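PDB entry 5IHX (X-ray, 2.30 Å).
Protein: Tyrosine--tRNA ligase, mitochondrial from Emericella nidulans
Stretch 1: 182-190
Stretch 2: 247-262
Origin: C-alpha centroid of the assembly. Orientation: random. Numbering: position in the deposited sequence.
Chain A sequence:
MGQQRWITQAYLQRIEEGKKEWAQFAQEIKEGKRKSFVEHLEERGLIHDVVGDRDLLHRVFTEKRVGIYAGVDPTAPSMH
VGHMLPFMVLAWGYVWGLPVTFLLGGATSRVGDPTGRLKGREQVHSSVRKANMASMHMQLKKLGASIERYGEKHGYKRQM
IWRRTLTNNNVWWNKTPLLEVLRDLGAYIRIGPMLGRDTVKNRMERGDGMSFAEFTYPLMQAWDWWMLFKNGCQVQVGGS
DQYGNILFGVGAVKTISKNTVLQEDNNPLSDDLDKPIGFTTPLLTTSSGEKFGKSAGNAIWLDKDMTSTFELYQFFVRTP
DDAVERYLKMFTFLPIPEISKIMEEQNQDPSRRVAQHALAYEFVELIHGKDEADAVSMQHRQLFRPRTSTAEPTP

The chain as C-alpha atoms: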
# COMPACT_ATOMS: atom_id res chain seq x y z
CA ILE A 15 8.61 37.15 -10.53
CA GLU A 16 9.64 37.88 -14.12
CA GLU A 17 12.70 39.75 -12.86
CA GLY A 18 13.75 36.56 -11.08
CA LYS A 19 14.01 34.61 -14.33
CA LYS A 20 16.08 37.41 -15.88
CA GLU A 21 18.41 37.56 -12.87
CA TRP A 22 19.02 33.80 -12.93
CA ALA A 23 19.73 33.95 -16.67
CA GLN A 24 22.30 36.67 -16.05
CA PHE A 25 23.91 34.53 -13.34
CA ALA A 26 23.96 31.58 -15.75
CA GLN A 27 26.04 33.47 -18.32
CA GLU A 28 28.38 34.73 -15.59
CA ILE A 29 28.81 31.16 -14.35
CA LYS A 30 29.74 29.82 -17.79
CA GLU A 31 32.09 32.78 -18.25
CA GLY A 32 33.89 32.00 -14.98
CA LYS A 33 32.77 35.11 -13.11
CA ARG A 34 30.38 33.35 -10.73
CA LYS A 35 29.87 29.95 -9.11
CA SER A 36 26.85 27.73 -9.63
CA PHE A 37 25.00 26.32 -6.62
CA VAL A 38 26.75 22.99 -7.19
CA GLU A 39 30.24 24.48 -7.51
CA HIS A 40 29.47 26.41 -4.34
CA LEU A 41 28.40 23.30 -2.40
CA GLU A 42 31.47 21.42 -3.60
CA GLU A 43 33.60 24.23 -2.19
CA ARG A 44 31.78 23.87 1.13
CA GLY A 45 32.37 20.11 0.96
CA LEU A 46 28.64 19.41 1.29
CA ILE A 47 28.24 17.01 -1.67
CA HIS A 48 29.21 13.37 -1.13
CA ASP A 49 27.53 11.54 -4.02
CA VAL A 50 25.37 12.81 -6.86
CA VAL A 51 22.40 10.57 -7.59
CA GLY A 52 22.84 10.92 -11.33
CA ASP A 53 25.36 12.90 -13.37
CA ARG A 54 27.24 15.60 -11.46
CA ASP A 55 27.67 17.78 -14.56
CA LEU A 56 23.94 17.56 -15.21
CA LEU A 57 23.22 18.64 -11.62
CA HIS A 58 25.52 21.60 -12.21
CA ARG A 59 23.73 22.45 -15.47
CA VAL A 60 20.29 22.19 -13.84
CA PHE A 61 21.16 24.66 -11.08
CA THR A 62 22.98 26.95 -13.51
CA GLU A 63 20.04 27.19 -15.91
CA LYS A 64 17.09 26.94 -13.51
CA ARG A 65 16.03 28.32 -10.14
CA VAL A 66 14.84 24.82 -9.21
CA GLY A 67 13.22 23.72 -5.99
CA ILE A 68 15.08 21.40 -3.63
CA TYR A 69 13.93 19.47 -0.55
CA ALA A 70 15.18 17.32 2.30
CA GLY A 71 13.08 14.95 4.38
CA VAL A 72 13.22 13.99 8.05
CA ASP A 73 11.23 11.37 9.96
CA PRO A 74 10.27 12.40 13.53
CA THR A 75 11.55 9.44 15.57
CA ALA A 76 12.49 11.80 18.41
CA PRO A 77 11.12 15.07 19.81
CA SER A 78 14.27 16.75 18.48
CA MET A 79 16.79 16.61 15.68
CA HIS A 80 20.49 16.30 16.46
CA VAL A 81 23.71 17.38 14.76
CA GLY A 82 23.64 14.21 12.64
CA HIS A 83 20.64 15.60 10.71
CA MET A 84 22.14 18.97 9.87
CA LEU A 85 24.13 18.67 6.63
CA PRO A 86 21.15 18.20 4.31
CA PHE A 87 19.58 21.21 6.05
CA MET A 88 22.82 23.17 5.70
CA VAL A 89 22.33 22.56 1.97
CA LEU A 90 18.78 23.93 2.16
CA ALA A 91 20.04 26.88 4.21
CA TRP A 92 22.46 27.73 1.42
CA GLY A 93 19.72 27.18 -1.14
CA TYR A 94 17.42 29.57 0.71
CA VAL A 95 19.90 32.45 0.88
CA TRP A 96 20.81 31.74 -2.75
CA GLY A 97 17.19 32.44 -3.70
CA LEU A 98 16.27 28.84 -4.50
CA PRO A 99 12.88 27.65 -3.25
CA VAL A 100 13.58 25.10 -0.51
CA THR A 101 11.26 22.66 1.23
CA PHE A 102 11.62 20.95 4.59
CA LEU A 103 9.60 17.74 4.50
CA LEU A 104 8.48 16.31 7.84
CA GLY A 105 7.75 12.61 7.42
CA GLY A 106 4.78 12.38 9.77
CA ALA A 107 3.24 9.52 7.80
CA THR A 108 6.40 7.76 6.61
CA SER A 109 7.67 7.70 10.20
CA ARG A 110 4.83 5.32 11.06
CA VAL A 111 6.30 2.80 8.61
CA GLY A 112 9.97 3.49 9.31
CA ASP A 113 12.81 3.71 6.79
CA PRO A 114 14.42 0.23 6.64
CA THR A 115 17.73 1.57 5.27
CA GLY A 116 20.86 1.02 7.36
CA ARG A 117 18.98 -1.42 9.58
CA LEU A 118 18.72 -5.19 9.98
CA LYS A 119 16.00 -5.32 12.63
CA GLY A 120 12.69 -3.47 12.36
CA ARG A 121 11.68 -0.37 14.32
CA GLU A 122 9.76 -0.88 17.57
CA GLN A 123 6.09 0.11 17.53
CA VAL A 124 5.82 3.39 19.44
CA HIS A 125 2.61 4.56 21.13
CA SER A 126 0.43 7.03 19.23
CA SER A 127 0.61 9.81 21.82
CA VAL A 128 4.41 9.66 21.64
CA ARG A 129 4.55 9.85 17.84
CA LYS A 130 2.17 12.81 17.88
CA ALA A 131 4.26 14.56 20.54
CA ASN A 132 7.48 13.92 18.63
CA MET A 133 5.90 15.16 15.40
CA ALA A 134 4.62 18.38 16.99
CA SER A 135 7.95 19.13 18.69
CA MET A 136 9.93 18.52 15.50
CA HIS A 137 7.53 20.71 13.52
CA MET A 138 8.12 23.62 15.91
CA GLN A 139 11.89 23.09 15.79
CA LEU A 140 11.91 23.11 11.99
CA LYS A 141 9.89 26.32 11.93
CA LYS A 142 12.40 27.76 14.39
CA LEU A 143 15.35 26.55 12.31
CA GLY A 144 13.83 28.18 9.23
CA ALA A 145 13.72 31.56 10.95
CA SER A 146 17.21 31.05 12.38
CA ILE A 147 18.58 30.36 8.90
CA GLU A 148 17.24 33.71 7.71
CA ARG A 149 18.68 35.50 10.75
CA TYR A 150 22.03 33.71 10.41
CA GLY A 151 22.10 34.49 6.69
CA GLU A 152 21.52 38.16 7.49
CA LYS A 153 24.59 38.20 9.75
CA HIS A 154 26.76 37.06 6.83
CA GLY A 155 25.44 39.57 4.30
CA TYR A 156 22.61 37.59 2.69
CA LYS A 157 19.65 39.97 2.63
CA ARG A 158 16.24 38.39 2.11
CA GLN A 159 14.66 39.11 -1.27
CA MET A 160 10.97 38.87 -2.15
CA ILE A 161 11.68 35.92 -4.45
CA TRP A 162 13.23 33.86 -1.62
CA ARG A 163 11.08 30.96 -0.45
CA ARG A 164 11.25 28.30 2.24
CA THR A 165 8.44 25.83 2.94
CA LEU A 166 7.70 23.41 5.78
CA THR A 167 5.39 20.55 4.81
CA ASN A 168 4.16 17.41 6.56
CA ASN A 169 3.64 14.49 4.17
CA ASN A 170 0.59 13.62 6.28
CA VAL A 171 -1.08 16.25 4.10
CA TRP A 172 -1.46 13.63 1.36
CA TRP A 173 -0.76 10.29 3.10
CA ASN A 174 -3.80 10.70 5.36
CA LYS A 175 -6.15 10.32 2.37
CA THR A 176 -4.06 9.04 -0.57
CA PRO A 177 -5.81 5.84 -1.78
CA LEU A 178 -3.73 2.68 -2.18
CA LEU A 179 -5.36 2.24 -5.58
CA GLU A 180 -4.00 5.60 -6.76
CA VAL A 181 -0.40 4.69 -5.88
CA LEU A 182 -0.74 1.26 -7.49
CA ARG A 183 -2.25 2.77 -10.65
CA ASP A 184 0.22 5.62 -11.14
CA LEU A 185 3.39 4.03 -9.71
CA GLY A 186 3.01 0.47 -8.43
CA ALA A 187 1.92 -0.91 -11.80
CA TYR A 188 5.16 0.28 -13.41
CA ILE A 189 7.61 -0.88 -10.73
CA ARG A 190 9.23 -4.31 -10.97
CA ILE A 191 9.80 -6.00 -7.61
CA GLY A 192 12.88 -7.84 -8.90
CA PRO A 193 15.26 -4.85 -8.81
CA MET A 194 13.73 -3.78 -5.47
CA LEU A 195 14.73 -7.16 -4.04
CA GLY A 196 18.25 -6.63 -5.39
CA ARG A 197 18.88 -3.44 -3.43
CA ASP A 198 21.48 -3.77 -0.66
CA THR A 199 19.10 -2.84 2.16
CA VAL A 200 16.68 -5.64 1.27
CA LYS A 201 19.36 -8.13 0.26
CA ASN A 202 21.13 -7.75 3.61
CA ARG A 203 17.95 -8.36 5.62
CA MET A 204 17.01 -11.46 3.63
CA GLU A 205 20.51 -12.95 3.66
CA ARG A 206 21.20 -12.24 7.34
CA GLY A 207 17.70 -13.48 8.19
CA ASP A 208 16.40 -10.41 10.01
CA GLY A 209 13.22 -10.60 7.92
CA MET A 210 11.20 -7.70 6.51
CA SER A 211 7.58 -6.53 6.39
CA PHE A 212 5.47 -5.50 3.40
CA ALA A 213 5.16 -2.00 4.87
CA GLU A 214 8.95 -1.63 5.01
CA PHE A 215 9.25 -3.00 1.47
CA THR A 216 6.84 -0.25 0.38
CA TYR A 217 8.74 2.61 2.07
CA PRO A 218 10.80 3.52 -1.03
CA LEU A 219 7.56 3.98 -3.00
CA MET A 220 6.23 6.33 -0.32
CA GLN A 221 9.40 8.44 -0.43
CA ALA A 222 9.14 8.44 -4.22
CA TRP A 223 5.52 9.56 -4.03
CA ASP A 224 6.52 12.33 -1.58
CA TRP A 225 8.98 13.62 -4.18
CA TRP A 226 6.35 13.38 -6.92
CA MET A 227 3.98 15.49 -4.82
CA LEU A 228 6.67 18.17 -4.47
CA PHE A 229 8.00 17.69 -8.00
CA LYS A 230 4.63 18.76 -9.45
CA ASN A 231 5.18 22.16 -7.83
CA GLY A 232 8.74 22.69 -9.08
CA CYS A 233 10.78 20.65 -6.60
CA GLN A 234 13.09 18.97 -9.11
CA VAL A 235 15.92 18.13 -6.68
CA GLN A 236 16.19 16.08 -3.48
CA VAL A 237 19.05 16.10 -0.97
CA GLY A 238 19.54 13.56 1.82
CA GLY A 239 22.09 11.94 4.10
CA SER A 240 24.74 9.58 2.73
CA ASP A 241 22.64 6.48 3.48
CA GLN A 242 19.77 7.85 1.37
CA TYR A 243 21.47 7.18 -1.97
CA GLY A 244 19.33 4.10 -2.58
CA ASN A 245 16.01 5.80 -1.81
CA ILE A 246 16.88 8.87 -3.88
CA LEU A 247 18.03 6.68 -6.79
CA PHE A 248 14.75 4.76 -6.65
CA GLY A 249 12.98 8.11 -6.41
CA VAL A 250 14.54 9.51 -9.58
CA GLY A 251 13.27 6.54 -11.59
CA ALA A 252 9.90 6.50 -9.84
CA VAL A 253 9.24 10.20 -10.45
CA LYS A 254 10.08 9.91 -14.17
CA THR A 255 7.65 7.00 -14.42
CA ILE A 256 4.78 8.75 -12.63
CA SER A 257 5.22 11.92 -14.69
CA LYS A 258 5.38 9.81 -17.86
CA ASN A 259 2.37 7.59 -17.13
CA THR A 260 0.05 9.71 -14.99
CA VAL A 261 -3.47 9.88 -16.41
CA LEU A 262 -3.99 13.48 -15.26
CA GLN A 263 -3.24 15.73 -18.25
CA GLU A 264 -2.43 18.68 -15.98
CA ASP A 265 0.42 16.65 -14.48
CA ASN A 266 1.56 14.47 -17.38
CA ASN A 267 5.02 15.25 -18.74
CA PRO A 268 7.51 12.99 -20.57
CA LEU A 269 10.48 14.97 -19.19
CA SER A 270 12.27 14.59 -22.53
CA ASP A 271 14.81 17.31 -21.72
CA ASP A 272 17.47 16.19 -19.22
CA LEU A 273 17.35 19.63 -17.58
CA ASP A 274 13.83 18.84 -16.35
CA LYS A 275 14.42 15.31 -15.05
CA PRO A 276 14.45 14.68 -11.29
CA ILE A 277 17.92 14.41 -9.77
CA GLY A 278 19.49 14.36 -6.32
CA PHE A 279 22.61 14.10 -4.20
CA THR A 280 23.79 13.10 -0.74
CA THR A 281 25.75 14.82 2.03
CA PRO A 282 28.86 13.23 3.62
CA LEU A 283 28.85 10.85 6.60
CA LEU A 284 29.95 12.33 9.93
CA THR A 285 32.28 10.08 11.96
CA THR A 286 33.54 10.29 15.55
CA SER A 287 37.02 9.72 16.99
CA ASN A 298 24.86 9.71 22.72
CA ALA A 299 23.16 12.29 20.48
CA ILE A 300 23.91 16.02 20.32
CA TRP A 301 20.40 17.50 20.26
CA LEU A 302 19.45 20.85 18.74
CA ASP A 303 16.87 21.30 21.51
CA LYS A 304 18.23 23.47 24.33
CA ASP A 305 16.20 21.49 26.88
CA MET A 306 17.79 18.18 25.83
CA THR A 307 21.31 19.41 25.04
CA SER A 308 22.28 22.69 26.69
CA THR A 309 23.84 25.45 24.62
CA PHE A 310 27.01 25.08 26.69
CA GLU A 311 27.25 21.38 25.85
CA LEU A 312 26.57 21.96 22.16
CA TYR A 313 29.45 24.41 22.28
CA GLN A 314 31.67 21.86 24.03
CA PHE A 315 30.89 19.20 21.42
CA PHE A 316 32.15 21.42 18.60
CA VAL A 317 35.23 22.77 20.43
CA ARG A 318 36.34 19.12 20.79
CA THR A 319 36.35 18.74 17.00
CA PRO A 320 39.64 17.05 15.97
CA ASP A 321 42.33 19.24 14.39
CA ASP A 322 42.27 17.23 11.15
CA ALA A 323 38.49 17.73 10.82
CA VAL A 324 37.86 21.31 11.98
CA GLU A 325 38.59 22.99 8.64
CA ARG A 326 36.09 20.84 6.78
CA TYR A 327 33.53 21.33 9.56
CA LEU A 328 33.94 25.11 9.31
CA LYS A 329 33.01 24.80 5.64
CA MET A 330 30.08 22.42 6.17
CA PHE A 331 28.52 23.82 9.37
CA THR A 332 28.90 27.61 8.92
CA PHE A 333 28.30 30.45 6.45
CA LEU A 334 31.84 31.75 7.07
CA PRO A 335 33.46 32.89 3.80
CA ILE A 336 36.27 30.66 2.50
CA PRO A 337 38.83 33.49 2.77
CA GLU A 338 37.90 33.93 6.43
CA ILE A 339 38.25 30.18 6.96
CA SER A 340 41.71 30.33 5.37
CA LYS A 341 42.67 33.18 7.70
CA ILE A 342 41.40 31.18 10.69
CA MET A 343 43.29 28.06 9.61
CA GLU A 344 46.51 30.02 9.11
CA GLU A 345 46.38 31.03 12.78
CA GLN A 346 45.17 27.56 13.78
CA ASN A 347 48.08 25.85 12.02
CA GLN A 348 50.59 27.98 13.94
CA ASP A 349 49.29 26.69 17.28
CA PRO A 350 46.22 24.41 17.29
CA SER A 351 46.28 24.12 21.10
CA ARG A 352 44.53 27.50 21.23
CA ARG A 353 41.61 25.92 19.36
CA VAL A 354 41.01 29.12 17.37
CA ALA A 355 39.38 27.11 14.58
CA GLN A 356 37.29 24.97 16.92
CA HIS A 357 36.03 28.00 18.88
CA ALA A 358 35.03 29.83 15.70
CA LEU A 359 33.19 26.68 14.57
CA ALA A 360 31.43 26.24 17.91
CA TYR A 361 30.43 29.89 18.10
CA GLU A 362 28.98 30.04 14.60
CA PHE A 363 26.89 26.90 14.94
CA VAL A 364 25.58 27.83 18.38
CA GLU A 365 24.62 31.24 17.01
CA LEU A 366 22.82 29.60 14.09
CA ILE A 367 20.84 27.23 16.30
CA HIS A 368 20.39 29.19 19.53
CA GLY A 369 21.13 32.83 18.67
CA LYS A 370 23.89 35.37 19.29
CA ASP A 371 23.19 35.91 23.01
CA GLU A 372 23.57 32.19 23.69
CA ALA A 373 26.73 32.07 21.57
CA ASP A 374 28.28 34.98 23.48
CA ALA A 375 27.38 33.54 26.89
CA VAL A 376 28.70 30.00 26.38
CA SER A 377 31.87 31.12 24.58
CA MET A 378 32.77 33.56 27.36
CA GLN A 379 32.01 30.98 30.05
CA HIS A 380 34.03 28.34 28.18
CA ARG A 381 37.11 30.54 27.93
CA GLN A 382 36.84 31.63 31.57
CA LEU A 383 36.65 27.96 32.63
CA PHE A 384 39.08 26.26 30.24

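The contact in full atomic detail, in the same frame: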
# COMPACT_ATOMS: atom_id res chain seq x y z
N LEU A 182 -0.92 2.45 -6.67
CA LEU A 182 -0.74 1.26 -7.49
C LEU A 182 -0.94 1.58 -8.97
O LEU A 182 -0.22 1.07 -9.83
CB LEU A 182 -1.69 0.15 -7.06
CG LEU A 182 -1.50 -0.42 -5.65
CD1 LEU A 182 -2.42 -1.62 -5.42
CD2 LEU A 182 -0.05 -0.81 -5.39
N ARG A 183 -1.93 2.42 -9.27
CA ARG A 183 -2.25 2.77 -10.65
C ARG A 183 -1.14 3.61 -11.29
O ARG A 183 -0.72 3.33 -12.41
CB ARG A 183 -3.58 3.52 -10.72
CG ARG A 183 -3.77 4.30 -12.02
CD ARG A 183 -5.18 4.84 -12.16
NE ARG A 183 -5.51 5.77 -11.08
CZ ARG A 183 -5.08 7.02 -11.01
NH1 ARG A 183 -4.27 7.50 -11.95
NH2 ARG A 183 -5.43 7.79 -9.99
N ASP A 184 -0.69 4.63 -10.57
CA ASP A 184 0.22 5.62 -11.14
C ASP A 184 1.70 5.29 -10.94
O ASP A 184 2.56 5.85 -11.62
CB ASP A 184 -0.07 7.00 -10.54
CG ASP A 184 -1.38 7.59 -11.03
OD1 ASP A 184 -1.84 7.22 -12.13
OD2 ASP A 184 -1.96 8.43 -10.31
N LEU A 185 2.00 4.39 -10.01
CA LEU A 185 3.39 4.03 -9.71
C LEU A 185 3.59 2.53 -9.59
O LEU A 185 4.43 1.96 -10.28
CB LEU A 185 3.85 4.72 -8.42
CG LEU A 185 5.23 4.33 -7.89
CD1 LEU A 185 6.31 4.57 -8.94
CD2 LEU A 185 5.55 5.09 -6.61
N GLY A 186 2.82 1.88 -8.72
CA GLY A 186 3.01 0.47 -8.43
C GLY A 186 2.94 -0.44 -9.64
O GLY A 186 3.63 -1.46 -9.70
N ALA A 187 2.11 -0.08 -10.61
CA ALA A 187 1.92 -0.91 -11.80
C ALA A 187 3.14 -0.91 -12.71
O ALA A 187 3.30 -1.79 -13.55
CB ALA A 187 0.69 -0.43 -12.57
N TYR A 188 4.01 0.09 -12.53
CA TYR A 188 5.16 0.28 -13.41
C TYR A 188 6.49 -0.06 -12.73
O TYR A 188 7.55 0.09 -13.34
CB TYR A 188 5.19 1.73 -13.91
CG TYR A 188 3.87 2.19 -14.48
CD1 TYR A 188 3.45 1.76 -15.73
CD2 TYR A 188 3.05 3.06 -13.77
CE1 TYR A 188 2.24 2.18 -16.26
CE2 TYR A 188 1.85 3.48 -14.29
CZ TYR A 188 1.44 3.04 -15.54
OH TYR A 188 0.24 3.47 -16.06
N ILE A 189 6.42 -0.52 -11.49
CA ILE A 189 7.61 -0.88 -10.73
C ILE A 189 7.76 -2.39 -10.63
O ILE A 189 6.86 -3.09 -10.16
CB ILE A 189 7.57 -0.29 -9.30
CG1 ILE A 189 7.54 1.24 -9.35
CG2 ILE A 189 8.76 -0.77 -8.47
CD1 ILE A 189 8.73 1.88 -10.04
N ARG A 190 8.91 -2.89 -11.07
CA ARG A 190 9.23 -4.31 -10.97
C ARG A 190 9.82 -4.60 -9.59
O ARG A 190 10.68 -3.86 -9.11
CB ARG A 190 10.21 -4.73 -12.07
CG ARG A 190 9.66 -4.54 -13.48
CD ARG A 190 8.59 -5.57 -13.81
NE ARG A 190 7.65 -5.08 -14.82
N LEU A 247 17.86 7.32 -5.48
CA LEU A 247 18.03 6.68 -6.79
C LEU A 247 16.70 6.08 -7.25
O LEU A 247 16.27 6.30 -8.38
CB LEU A 247 19.11 5.59 -6.74
CG LEU A 247 19.32 4.78 -8.02
CD1 LEU A 247 19.79 5.65 -9.18
CD2 LEU A 247 20.31 3.65 -7.76
N PHE A 248 16.06 5.32 -6.37
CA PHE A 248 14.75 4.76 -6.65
C PHE A 248 13.77 5.88 -6.98
O PHE A 248 12.94 5.75 -7.88
CB PHE A 248 14.25 3.94 -5.46
CG PHE A 248 12.91 3.30 -5.70
CD1 PHE A 248 12.83 2.00 -6.17
CD2 PHE A 248 11.74 4.00 -5.45
CE1 PHE A 248 11.60 1.41 -6.39
CE2 PHE A 248 10.51 3.41 -5.67
CZ PHE A 248 10.44 2.11 -6.14
N GLY A 249 13.87 6.97 -6.24
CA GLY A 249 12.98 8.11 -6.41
C GLY A 249 13.09 8.76 -7.77
O GLY A 249 12.08 9.13 -8.36
N VAL A 250 14.32 8.91 -8.27
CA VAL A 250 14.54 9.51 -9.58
C VAL A 250 13.78 8.72 -10.65
O VAL A 250 13.04 9.30 -11.45
CB VAL A 250 16.04 9.56 -9.94
CG1 VAL A 250 16.24 9.95 -11.40
CG2 VAL A 250 16.77 10.54 -9.03
N GLY A 251 13.96 7.41 -10.65
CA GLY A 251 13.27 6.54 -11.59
C GLY A 251 11.76 6.59 -11.41
O GLY A 251 11.01 6.70 -12.39
N ALA A 252 11.32 6.51 -10.16
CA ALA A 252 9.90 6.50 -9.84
C ALA A 252 9.20 7.77 -10.29
O ALA A 252 8.08 7.72 -10.79
CB ALA A 252 9.71 6.29 -8.35
N VAL A 253 9.85 8.92 -10.10
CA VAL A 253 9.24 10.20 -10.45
C VAL A 253 9.11 10.34 -11.97
O VAL A 253 8.08 10.82 -12.46
CB VAL A 253 10.06 11.38 -9.88
CG1 VAL A 253 9.60 12.71 -10.48
CG2 VAL A 253 9.91 11.43 -8.37
N LYS A 254 10.14 9.93 -12.71
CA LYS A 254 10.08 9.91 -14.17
C LYS A 254 8.86 9.12 -14.63
O LYS A 254 8.08 9.58 -15.46
CB LYS A 254 11.34 9.28 -14.77
CG LYS A 254 12.62 10.06 -14.56
CD LYS A 254 13.81 9.12 -14.69
CE LYS A 254 15.13 9.86 -14.65
NZ LYS A 254 15.45 10.48 -15.96
N THR A 255 8.73 7.92 -14.08
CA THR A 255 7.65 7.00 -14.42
C THR A 255 6.28 7.62 -14.18
O THR A 255 5.42 7.59 -15.06
CB THR A 255 7.77 5.69 -13.62
OG1 THR A 255 8.97 5.01 -13.99
CG2 THR A 255 6.58 4.78 -13.87
N ILE A 256 6.07 8.16 -12.98
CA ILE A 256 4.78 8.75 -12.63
C ILE A 256 4.45 9.88 -13.59
O ILE A 256 3.35 9.94 -14.14
CB ILE A 256 4.78 9.29 -11.18
CG1 ILE A 256 4.94 8.13 -10.19
CG2 ILE A 256 3.47 10.02 -10.88
CD1 ILE A 256 5.26 8.58 -8.77
N SER A 257 5.41 10.78 -13.80
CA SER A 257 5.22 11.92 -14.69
C SER A 257 4.91 11.45 -16.11
O SER A 257 4.14 12.09 -16.83
CB SER A 257 6.47 12.80 -14.69
OG SER A 257 6.30 13.92 -15.55
N LYS A 258 5.51 10.33 -16.50
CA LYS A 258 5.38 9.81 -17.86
C LYS A 258 4.07 9.06 -18.08
O LYS A 258 3.56 9.02 -19.20
CB LYS A 258 6.56 8.89 -18.17
CG LYS A 258 6.62 8.40 -19.61
CD LYS A 258 7.80 7.47 -19.82
N ASN A 259 3.51 8.49 -17.02
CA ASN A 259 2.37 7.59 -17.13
C ASN A 259 1.12 8.06 -16.40
O ASN A 259 0.09 7.40 -16.44
CB ASN A 259 2.74 6.19 -16.62
CG ASN A 259 3.88 5.57 -17.40
OD1 ASN A 259 4.94 5.30 -16.85
ND2 ASN A 259 3.65 5.32 -18.69
N THR A 260 1.21 9.20 -15.72
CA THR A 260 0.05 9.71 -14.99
C THR A 260 -1.07 10.04 -15.96
O THR A 260 -0.84 10.56 -17.05
CB THR A 260 0.41 10.96 -14.15
OG1 THR A 260 -0.75 11.39 -13.42
CG2 THR A 260 0.90 12.10 -15.03
N VAL A 261 -2.30 9.72 -15.55
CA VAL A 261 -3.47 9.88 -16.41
C VAL A 261 -4.02 11.30 -16.37
O VAL A 261 -4.82 11.69 -17.23
CB VAL A 261 -4.58 8.87 -16.02
CG1 VAL A 261 -4.07 7.44 -16.14
CG2 VAL A 261 -5.09 9.14 -14.60
N LEU A 262 -3.59 12.08 -15.38
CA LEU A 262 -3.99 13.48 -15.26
C LEU A 262 -3.19 14.35 -16.24
O LEU A 262 -1.97 14.47 -16.13
CB LEU A 262 -3.78 13.97 -13.83

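No hydrogen bond crosses between the stretches; the 538 Å² they bury together is held mainly by apolar packing. The helix of 247-259 runs against the helix that includes 182-186, their axes 8.8 Å apart at closest approach and their directions 138° apart, so the two run in broadly opposed directions but cross obliquely.

Contact along stretch 2 begins at F248. Its CA-to-CB bond points sideways, but with chi1 t the ring reaches across, and CZ lies 4.1 Å from I189 CG2, which sits at the ring edge near its plane. One turn on, A252 meets L185: CB is 3.9 Å from L185 CD1, a contact between two buried side chains, in which the single methyl of A252 gives L185 an apolar surface.

T255 points toward stretch 1. Its OG1 donates to the backbone O of G251 (3.1 Å), satisfying the hydroxyl within its own helix, while CG2 packs 3.4 Å from Y188 CB. I256, the next residue and a buried one, extends CG1 to within 4.0 Å of L185 CB and 3.6 Å of D184 O; here the backbones are close as well, with I256 CA 5.7 Å from L185 CA.

N259 contributes its aliphatic carbon: CB lies 3.9 Å from the centroid of the Y188 ring and 26° off the ring normal, a CH-pi contact over the face. The type I turn from G186 to I189 carries Y188, whose CA-to-CB bond points toward the helix.

T260 leaves helical geometry, and its CA comes 4.2 Å from D184 OD1. V261, poorly ordered, places CG2 3.2 Å from R183 NH1, obliquely to the guanidinium. That same NH1 forms a salt bridge with D184 OD1 (2.5 Å) within stretch 1, which offsets the charge of a carboxylate covered by this contact although no partner for it comes from stretch 2.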